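Local coordinates for protein chitin elicitor receptor kinase 1 (Arabidopsis thaliana, PDB 4EBY) that probably acts as a cell-surface receptor kinase that recognises chitin oligomers and is switched on by chitin-induced dimerization in plant immunity, at residues A8-Y13 / Q25-S30; E68-D73 / N124-C129. All coordinates share one frame; numbering follows the deposited sequence.

Contact 1: A8-Y13 / Q25-S30; sequences ALASYY and QNLNSS. With NAG (2-acetamido-2-deoxy-beta-D-glucopyranose), chain B; NAG (2-acetamido-2-deoxy-beta-D-glucopyranose), chain C.
Leu-27 splits its two methyl groups between two side chains of strand 8-13. Its CD2 rests on the methyl of Ala-10 (CD2 to CB 3.9 Å), while CD1 reaches the rim of the Tyr-12 ring, near the ring plane and 4.0 Å from CE1, so the aromatic face is not what Leu-27 meets. The Tyr-12 CG lies anti to the backbone N (chi1 -166°), which carries the ring past Leu-27 and on toward Asn-26. There the phenol OH and the amide ND2 of Asn-26 stand 4.4 Å apart without bonding each other; each is instead hydrogen-bonded to the carbonyl O of Asn-96, one acceptor shared by both segments. Strands 8-13 and 60-70, antiparallel neighbours in the sheet, are joined by helices 20-26 and 40-43, an order consistent with the LysM fold seen elsewhere in this ectodomain. Leu-27, where the chain turns out of helix 20-26, joins that helix end to the sheet and also touches Val-63 and Phe-79. Beyond it, Asn-28 carries an N-linked glycan, its ND2 bonded to C1 of NAG (chain B) at 1.4 Å, and its OD1 accepts a hydrogen bond from Tyr-34 N.

Contact 2: E68-D73 / N124-C129; sequences ECQPGD and NVLVNC. With NAG (2-acetamido-2-deoxy-beta-D-glucopyranose), chain E; NAG (2-acetamido-2-deoxy-beta-D-glucopyranose), chain D.
Two strands flanking strand 74-82 in the central sheet approach each other over that middle strand, with Gln-70 against Leu-126 and Glu-68 against Cys-129. The nearest CA atoms, those of Glu-68 and Cys-129, are 8.3 Å apart, and no hydrogen bond links the segments; both instead pair with the strand between them, Glu-68 with Gly-76 and Val-127 with His-77. Gln-70 CD lies 4.5 Å from Leu-126 CD1, a distant van der Waals approach of a leucine methyl to an amide carbon. At the other end the Cys-129 SG stands 4.3 Å from Glu-68 N, held by its disulfide to Cys-67. Cys-69 is bonded to Cys-1, so this Cys-X-Cys pair ties the strand both to the chain start and to segment 124-129, as in the cystine-linked LysM ectodomains of plant receptor kinases.

A sugar bridges the segments at the Gln-70/Asn-124 end. The Gln-70 chain bends at chi2 (-68°), and its OE1 accepts the N2-H of NAG (chain E) at 2.8 Å and 162°. From the other segment, Asn-124 ND2 donates to the ring O5 of the same sugar at 2.9 Å, less straight at 145°, while its OD1 is taken by Arg-109 NE. Pro-71, whose CG lies 3.5 Å from O3 of this sugar, is the second residue of a type II turn closed by Asp-73 N to Gln-70 O, with Gly-72 third. Separately, Asn-128 ND2 is covalently joined to C1 of NAG (chain D), an N-linked glycan whose N2 lies 4.1 Å from Leu-126 CD2.

Both contacts draw on one mixed sheet, in which strands 8-13 and 60-70 are neighbours, and they meet where Ala-8 CB packs on Cys-129 CB at 3.6 Å. Contact 1 lies deeper, its centre about 6 Å from that of the chain against about 12 Å for contact 2, and all four of its touching residues are buried. It sets a helix end on a strand through methyl and aromatic carbon, burying 143 Å². The 68-73/124-129 pair buries 97 Å² between strands that are not adjacent, and is spanned by the Cys-67–Cys-129 disulfide and by a sugar hydrogen-bonded from both segments. With Glu-68 partly exposed, it stands nearer the surface than the apolar, fully buried contact 1.

Contact 1: A8-Y13 / Q25-S30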
loop_
_atom_site.group_PDB
_atom_site.type_symbol
_atom_site.label_atom_id
_atom_site.label_comp_id
_atom_site.label_asym_id
_atom_site.label_seq_id
_atom_site.Cartn_x
_atom_site.Cartn_y
_atom_site.Cartn_z
ATOM N N ALA A 8 1.576 8.446 2.312
ATOM C CA ALA A 8 1.300 7.712 1.096
ATOM C C ALA A 8 0.037 6.902 1.346
ATOM O O ALA A 8 -0.482 6.881 2.479
ATOM C CB ALA A 8 2.480 6.781 0.731
ATOM N N LEU A 9 -0.473 6.250 0.304
ATOM C CA LEU A 9 -1.670 5.405 0.442
ATOM C C LEU A 9 -1.317 4.003 -0.025
ATOM O O LEU A 9 -0.583 3.846 -1.005
ATOM C CB LEU A 9 -2.816 5.949 -0.409
ATOM C CG LEU A 9 -3.365 7.309 0.017
ATOM C CD1 LEU A 9 -4.281 7.862 -1.047
ATOM C CD2 LEU A 9 -4.126 7.138 1.333
ATOM N N ALA A 10 -1.800 2.987 0.686
ATOM C CA ALA A 10 -1.605 1.604 0.255
ATOM C C ALA A 10 -2.917 1.055 -0.285
ATOM O O ALA A 10 -3.974 1.240 0.323
ATOM C CB ALA A 10 -1.113 0.734 1.426
ATOM N N SER A 11 -2.861 0.377 -1.420
ATOM C CA SER A 11 -4.061 -0.218 -2.000
ATOM C C SER A 11 -4.162 -1.675 -1.617
ATOM O O SER A 11 -3.330 -2.488 -2.031
ATOM C CB SER A 11 -4.023 -0.100 -3.529
ATOM O OG SER A 11 -5.205 -0.660 -4.095
ATOM N N TYR A 12 -5.165 -1.989 -0.792
ATOM C CA TYR A 12 -5.307 -3.333 -0.239
ATOM C C TYR A 12 -6.512 -4.040 -0.867
ATOM O O TYR A 12 -7.658 -3.723 -0.560
ATOM C CB TYR A 12 -5.481 -3.203 1.284
ATOM C CG TYR A 12 -5.309 -4.475 2.080
ATOM C CD1 TYR A 12 -4.250 -4.618 2.968
ATOM C CD2 TYR A 12 -6.212 -5.527 1.948
ATOM C CE1 TYR A 12 -4.104 -5.795 3.730
ATOM C CE2 TYR A 12 -6.060 -6.691 2.674
ATOM C CZ TYR A 12 -5.008 -6.823 3.550
ATOM O OH TYR A 12 -4.904 -7.993 4.283
ATOM N N TYR A 13 -6.254 -5.029 -1.719
ATOM C CA TYR A 13 -7.317 -5.758 -2.400
ATOM C C TYR A 13 -7.979 -6.779 -1.468
ATOM O O TYR A 13 -7.289 -7.454 -0.699
ATOM C CB TYR A 13 -6.744 -6.465 -3.627
ATOM C CG TYR A 13 -7.759 -7.284 -4.379
ATOM C CD1 TYR A 13 -8.613 -6.686 -5.292
ATOM C CD2 TYR A 13 -7.864 -8.658 -4.173
ATOM C CE1 TYR A 13 -9.567 -7.428 -5.982
ATOM C CE2 TYR A 13 -8.810 -9.415 -4.872
ATOM C CZ TYR A 13 -9.654 -8.790 -5.773
ATOM O OH TYR A 13 -10.593 -9.536 -6.473
ATOM N N GLN A 25 -5.230 -3.327 11.636
ATOM C CA GLN A 25 -4.261 -3.923 12.542
ATOM C C GLN A 25 -2.924 -4.110 11.811
ATOM O O GLN A 25 -1.863 -3.679 12.277
ATOM C CB GLN A 25 -4.765 -5.284 13.016
ATOM C CG GLN A 25 -3.816 -5.965 13.980
ATOM C CD GLN A 25 -4.475 -7.130 14.689
ATOM O OE1 GLN A 25 -5.096 -7.989 14.056
ATOM N NE2 GLN A 25 -4.373 -7.148 16.009
ATOM N N ASN A 26 -2.984 -4.760 10.662
ATOM C CA ASN A 26 -1.756 -5.067 9.922
ATOM C C ASN A 26 -1.030 -3.806 9.460
ATOM O O ASN A 26 0.208 -3.716 9.515
ATOM C CB ASN A 26 -2.085 -5.960 8.726
ATOM C CG ASN A 26 -2.495 -7.369 9.148
ATOM O OD1 ASN A 26 -2.522 -7.686 10.349
ATOM N ND2 ASN A 26 -2.836 -8.220 8.168
ATOM N N LEU A 27 -1.810 -2.836 8.993
ATOM C CA LEU A 27 -1.236 -1.586 8.525
ATOM C C LEU A 27 -1.322 -0.487 9.593
ATOM O O LEU A 27 -1.366 0.706 9.266
ATOM C CB LEU A 27 -1.884 -1.141 7.204
ATOM C CG LEU A 27 -1.481 -1.920 5.950
ATOM C CD1 LEU A 27 -1.890 -3.366 5.972
ATOM C CD2 LEU A 27 -2.074 -1.226 4.704
ATOM N N ASN A 28 -1.320 -0.876 10.875
ATOM C CA ASN A 28 -1.315 0.121 11.931
ATOM C C ASN A 28 -0.092 1.045 11.827
ATOM O O ASN A 28 1.029 0.592 11.549
ATOM C CB ASN A 28 -1.317 -0.543 13.300
ATOM C CG ASN A 28 -1.126 0.460 14.400
ATOM O OD1 ASN A 28 -2.035 1.227 14.706
ATOM N ND2 ASN A 28 0.073 0.475 14.979
ATOM N N SER A 29 -0.316 2.340 12.040
ATOM C CA SER A 29 0.764 3.309 12.135
ATOM C C SER A 29 0.272 4.533 12.888
ATOM O O SER A 29 -0.886 4.584 13.280
ATOM C CB SER A 29 1.221 3.739 10.739
ATOM O OG SER A 29 0.259 4.635 10.153
ATOM N N SER A 30 1.146 5.516 13.072
ATOM C CA SER A 30 0.750 6.764 13.719
ATOM C C SER A 30 -0.342 7.460 12.915
ATOM O O SER A 30 -1.173 8.169 13.480
ATOM C CB SER A 30 1.970 7.683 13.820
ATOM O OG SER A 30 2.963 7.127 14.665
HETATM C C1 NAG B . 0.439 1.586 15.830
HETATM C C2 NAG B . 0.573 1.112 17.286
HETATM C C3 NAG B . 1.062 2.282 18.146
HETATM C C4 NAG B . 2.352 2.856 17.575
HETATM C C5 NAG B . 2.167 3.211 16.106
HETATM C C6 NAG B . 3.475 3.723 15.513
HETATM C C7 NAG B . -0.930 -0.722 17.872
HETATM C C8 NAG B . -2.302 -1.193 18.247
HETATM N N2 NAG B . -0.696 0.596 17.799
HETATM O O3 NAG B . 1.208 1.850 19.485
HETATM O O4 NAG B . 2.739 4.050 18.229
HETATM O O5 NAG B . 1.689 2.100 15.365
HETATM O O6 NAG B . 4.454 2.700 15.505
HETATM O O7 NAG B . -0.078 -1.567 17.635
HETATM C C1 NAG C . -1.059 -11.602 -4.292
HETATM C C2 NAG C . -2.586 -11.722 -4.381
HETATM C C3 NAG C . -3.005 -13.183 -4.584
HETATM C C4 NAG C . -2.205 -13.876 -5.681
HETATM C C5 NAG C . -0.717 -13.564 -5.549
HETATM C C6 NAG C . 0.100 -14.128 -6.709
HETATM C C7 NAG C . -4.176 -10.334 -3.129
HETATM C C8 NAG C . -4.808 -10.010 -1.793
HETATM N N2 NAG C . -3.182 -11.228 -3.159
HETATM O O3 NAG C . -4.393 -13.282 -4.863
HETATM O O4 NAG C . -2.390 -15.274 -5.569
HETATM O O5 NAG C . -0.518 -12.164 -5.485
HETATM O O6 NAG C . -0.351 -13.534 -7.911
HETATM O O7 NAG C . -4.580 -9.766 -4.144
#

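Contact 2: E68-D73 / N124-C129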
loop_
_atom_site.group_PDB
_atom_site.type_symbol
_atom_site.label_atom_id
_atom_site.label_comp_id
_atom_site.label_asym_id
_atom_site.label_seq_id
_atom_site.Cartn_x
_atom_site.Cartn_y
_atom_site.Cartn_z
ATOM N N GLU A 68 8.668 7.289 4.495
ATOM C CA GLU A 68 9.908 7.739 5.129
ATOM C C GLU A 68 11.127 7.310 4.328
ATOM O O GLU A 68 11.080 6.304 3.626
ATOM C CB GLU A 68 10.007 7.140 6.541
ATOM C CG GLU A 68 8.982 7.745 7.504
ATOM C CD GLU A 68 8.314 6.728 8.390
ATOM O OE1 GLU A 68 8.326 5.526 8.055
ATOM O OE2 GLU A 68 7.756 7.143 9.428
ATOM N N CYS A 69 12.219 8.068 4.438
ATOM C CA CYS A 69 13.460 7.675 3.781
ATOM C C CYS A 69 14.058 6.474 4.506
ATOM O O CYS A 69 14.132 6.456 5.734
ATOM C CB CYS A 69 14.447 8.836 3.741
ATOM S SG CYS A 69 15.799 8.533 2.561
ATOM N N GLN A 70 14.444 5.455 3.742
ATOM C CA GLN A 70 14.977 4.213 4.307
ATOM C C GLN A 70 16.457 4.093 3.994
ATOM O O GLN A 70 16.928 4.666 3.020
ATOM C CB GLN A 70 14.267 3.015 3.695
ATOM C CG GLN A 70 12.750 2.998 3.939
ATOM C CD GLN A 70 12.395 2.775 5.397
ATOM O OE1 GLN A 70 13.093 2.060 6.122
ATOM N NE2 GLN A 70 11.292 3.375 5.834
ATOM N N PRO A 71 17.189 3.327 4.811
ATOM C CA PRO A 71 18.595 3.098 4.453
ATOM C C PRO A 71 18.677 2.482 3.066
ATOM O O PRO A 71 17.915 1.574 2.757
ATOM C CB PRO A 71 19.067 2.103 5.515
ATOM C CG PRO A 71 18.164 2.361 6.697
ATOM C CD PRO A 71 16.822 2.689 6.084
ATOM N N GLY A 72 19.609 2.962 2.242
ATOM C CA GLY A 72 19.684 2.533 0.859
ATOM C C GLY A 72 19.057 3.592 -0.024
ATOM O O GLY A 72 18.976 3.434 -1.244
ATOM N N ASP A 73 18.574 4.655 0.619
ATOM C CA ASP A 73 18.049 5.839 -0.066
ATOM C C ASP A 73 16.856 5.560 -0.970
ATOM O O ASP A 73 16.857 5.892 -2.147
ATOM C CB ASP A 73 19.172 6.568 -0.813
ATOM C CG ASP A 73 20.237 7.094 0.130
ATOM O OD1 ASP A 73 21.406 7.225 -0.297
ATOM O OD2 ASP A 73 19.903 7.374 1.304
ATOM N N ASN A 124 9.103 -7.251 10.962
ATOM C CA ASN A 124 9.289 -5.963 10.310
ATOM C C ASN A 124 8.845 -6.130 8.860
ATOM O O ASN A 124 9.378 -6.977 8.137
ATOM C CB ASN A 124 10.773 -5.595 10.395
ATOM C CG ASN A 124 11.077 -4.215 9.837
ATOM O OD1 ASN A 124 10.668 -3.879 8.735
ATOM N ND2 ASN A 124 11.803 -3.410 10.611
ATOM N N VAL A 125 7.822 -5.366 8.463
ATOM C CA VAL A 125 7.206 -5.517 7.139
ATOM C C VAL A 125 7.376 -4.246 6.331
ATOM O O VAL A 125 6.782 -3.222 6.665
ATOM C CB VAL A 125 5.700 -5.782 7.285
ATOM C CG1 VAL A 125 5.064 -5.953 5.911
ATOM C CG2 VAL A 125 5.451 -7.046 8.148
ATOM N N LEU A 126 8.198 -4.301 5.280
ATOM C CA LEU A 126 8.463 -3.117 4.469
ATOM C C LEU A 126 7.470 -2.964 3.328
ATOM O O LEU A 126 7.264 -3.880 2.527
ATOM C CB LEU A 126 9.893 -3.200 3.898
ATOM C CG LEU A 126 10.253 -2.056 2.956
ATOM C CD1 LEU A 126 10.210 -0.745 3.719
ATOM C CD2 LEU A 126 11.651 -2.312 2.349
ATOM N N VAL A 127 6.858 -1.789 3.245
ATOM C CA VAL A 127 6.024 -1.460 2.101
ATOM C C VAL A 127 6.592 -0.161 1.522
ATOM O O VAL A 127 6.768 0.829 2.251
ATOM C CB VAL A 127 4.566 -1.233 2.547
ATOM C CG1 VAL A 127 3.725 -0.723 1.401
ATOM C CG2 VAL A 127 3.952 -2.551 3.113
ATOM N N ASN A 128 6.882 -0.160 0.225
ATOM C CA ASN A 128 7.503 1.010 -0.380
ATOM C C ASN A 128 6.470 2.057 -0.765
ATOM O O ASN A 128 5.263 1.780 -0.792
ATOM C CB ASN A 128 8.305 0.578 -1.596
ATOM C CG ASN A 128 9.560 -0.162 -1.214
ATOM O OD1 ASN A 128 10.053 -0.031 -0.083
ATOM N ND2 ASN A 128 10.111 -0.923 -2.176
ATOM N N CYS A 129 6.945 3.273 -1.036
ATOM C CA CYS A 129 6.031 4.348 -1.414
ATOM C C CYS A 129 6.764 5.321 -2.307
ATOM O O CYS A 129 7.964 5.182 -2.521
ATOM C CB CYS A 129 5.509 5.074 -0.165
ATOM S SG CYS A 129 6.796 5.614 1.037
HETATM C C1 NAG E . 13.109 -0.116 8.886
HETATM C C2 NAG E . 13.995 1.013 9.429
HETATM C C3 NAG E . 15.444 0.701 9.079
HETATM C C4 NAG E . 15.812 -0.661 9.646
HETATM C C5 NAG E . 14.816 -1.728 9.225
HETATM C C6 NAG E . 15.141 -3.053 9.916
HETATM C C7 NAG E . 13.456 3.395 9.635
HETATM C C8 NAG E . 12.961 4.635 8.928
HETATM N N2 NAG E . 13.647 2.313 8.878
HETATM O O3 NAG E . 16.295 1.707 9.602
HETATM O O4 NAG E . 17.067 -1.073 9.164
HETATM O O5 NAG E . 13.499 -1.316 9.524
HETATM O O6 NAG E . 14.973 -2.966 11.320
HETATM O O7 NAG E . 13.665 3.421 10.851
HETATM C C1 NAG D . 11.446 -1.441 -1.933
HETATM C C2 NAG D . 11.411 -2.918 -2.335
HETATM C C3 NAG D . 12.794 -3.561 -2.272
HETATM C C4 NAG D . 13.853 -2.697 -2.921
HETATM C C5 NAG D . 13.712 -1.237 -2.497
HETATM C C6 NAG D . 14.705 -0.335 -3.221
HETATM C C7 NAG D . 9.378 -4.084 -1.646
HETATM C C8 NAG D . 8.716 -4.878 -0.523
HETATM N N2 NAG D . 10.595 -3.663 -1.394
HETATM O O3 NAG D . 12.782 -4.840 -2.879
HETATM O O4 NAG D . 15.117 -3.194 -2.518
HETATM O O5 NAG D . 12.397 -0.782 -2.750
HETATM O O6 NAG D . 14.525 -0.393 -4.618
HETATM O O7 NAG D . 8.793 -3.827 -2.699
#